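Local coordinates for protein AvrRxo1-ORF1 (Xanthomonas oryzae pv. oryzicola, PDB 4Z8T) that is a type III effector that has a polynucleotide kinase domain, binds AvrRxo1-ORF2 and probably acts as a phosphotransferase, at residues I301-P304 and E305-A308. Residues are numbered along the deposited sequence; the frame is centred on the assembly and turned at random.
Sequences IADP and ERAA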
loop_
_atom_site.group_PDB
_atom_site.type_symbol
_atom_site.label_atom_id
_atom_site.label_comp_id
_atom_site.label_asym_id
_atom_site.label_seq_id
_atom_site.Cartn_x
_atom_site.Cartn_y
_atom_site.Cartn_z
ATOM N N ILE A 301 -4.301 -17.160 11.310
ATOM C CA ILE A 301 -5.175 -18.288 11.059
ATOM C C ILE A 301 -5.466 -18.969 12.396
ATOM O O ILE A 301 -4.561 -19.524 13.020
ATOM C CB ILE A 301 -4.541 -19.301 10.090
ATOM C CG1 ILE A 301 -4.175 -18.622 8.765
ATOM C CG2 ILE A 301 -5.498 -20.450 9.844
ATOM C CD1 ILE A 301 -3.350 -19.485 7.814
ATOM N N ALA A 302 -6.724 -18.928 12.827
ATOM C CA ALA A 302 -7.099 -19.453 14.145
ATOM C C ALA A 302 -7.611 -20.890 14.107
ATOM O O ALA A 302 -7.508 -21.613 15.102
ATOM C CB ALA A 302 -8.127 -18.542 14.811
ATOM N N ASP A 303 -8.187 -21.295 12.980
ATOM C CA ASP A 303 -8.729 -22.643 12.836
ATOM C C ASP A 303 -7.617 -23.687 12.815
ATOM O O ASP A 303 -6.698 -23.603 12.004
ATOM C CB ASP A 303 -9.549 -22.753 11.551
ATOM C CG ASP A 303 -10.124 -24.135 11.353
ATOM O OD1 ASP A 303 -11.077 -24.489 12.077
ATOM O OD2 ASP A 303 -9.622 -24.883 10.486
ATOM N N PRO A 304 -7.695 -24.684 13.710
ATOM C CA PRO A 304 -6.595 -25.650 13.813
ATOM C C PRO A 304 -6.302 -26.409 12.524
ATOM O O PRO A 304 -5.134 -26.493 12.143
ATOM C CB PRO A 304 -7.077 -26.619 14.910
ATOM C CG PRO A 304 -8.035 -25.817 15.718
ATOM C CD PRO A 304 -8.724 -24.888 14.744
ATOM N N GLU A 305 -7.330 -26.945 11.864
ATOM C CA GLU A 305 -7.124 -27.721 10.644
ATOM C C GLU A 305 -6.523 -26.863 9.533
ATOM O O GLU A 305 -5.580 -27.285 8.860
ATOM C CB GLU A 305 -8.439 -28.333 10.153
ATOM C CG GLU A 305 -8.306 -29.036 8.803
ATOM C CD GLU A 305 -9.639 -29.290 8.117
ATOM O OE1 GLU A 305 -9.690 -30.179 7.241
ATOM O OE2 GLU A 305 -10.631 -28.600 8.442
ATOM N N ARG A 306 -7.084 -25.673 9.338
ATOM C CA ARG A 306 -6.582 -24.746 8.322
ATOM C C ARG A 306 -5.145 -24.327 8.627
ATOM O O ARG A 306 -4.306 -24.270 7.730
ATOM C CB ARG A 306 -7.502 -23.518 8.204
ATOM C CG ARG A 306 -8.546 -23.623 7.082
ATOM C CD ARG A 306 -9.884 -22.923 7.405
ATOM N NE ARG A 306 -9.740 -21.520 7.806
ATOM C CZ ARG A 306 -10.694 -20.598 7.682
ATOM N NH1 ARG A 306 -11.872 -20.910 7.148
ATOM N NH2 ARG A 306 -10.469 -19.352 8.080
ATOM N N ALA A 307 -4.855 -24.053 9.894
ATOM C CA ALA A 307 -3.516 -23.631 10.264
ATOM C C ALA A 307 -2.513 -24.746 9.978
ATOM O O ALA A 307 -1.447 -24.502 9.424
ATOM C CB ALA A 307 -3.474 -23.219 11.738
ATOM N N ALA A 308 -2.861 -25.975 10.360
ATOM C CA ALA A 308 -1.976 -27.118 10.134
ATOM C C ALA A 308 -1.713 -27.369 8.657
ATOM O O ALA A 308 -0.586 -27.631 8.253
ATOM C CB ALA A 308 -2.553 -28.369 10.781
HETATM O O HOH W 1 -10.214 -27.376 12.668
HETATM O O HOH W 2 -8.984 -19.648 10.649
#
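Asp303 OD2 accepts the backbone N-H of Arg306 at 2.9 Å, a nearly straight bond (163°) that comes to the anti side of the carboxylate, 23° out of its plane. With chi1 at 180°, CG lies beside the carbonyl carbon, on the side where the chain enters the helix, and OD2 reaches the Arg306 amide. The other oxygen, OD1, accepts a hydrogen bond from a water 3.1 Å away, and that water accepts the N-H of Glu305, so one carboxylate serves two amides at the helix start, the second indirectly. The Arg306 chain, bent at chi2 and chi3, passes alongside the acid, with NE 3.9 Å from Asp303 CB; the opposite charges are near, but OD2 lies well out of the guanidinium plane and none of that group's N-H bonds points at it. The extended side chain of Glu305 forms a salt bridge with Lys309 through OE1. Asp303 also starts the regular i to i+4 bonding: Ala307 N donates to Asp303 O at 2.8 Å, and Ala308 N to Pro304 O follows at 2.9 Å. Proline suits the first turn, where its missing N-H costs no helix bond. On the inner side, Ile301 CG2 rests 3.9 Å from the CB of buried Ala307, whose small methyl fits close beneath the incoming loop. Together these features make an Asp N-cap followed by proline, opening helix 304-315.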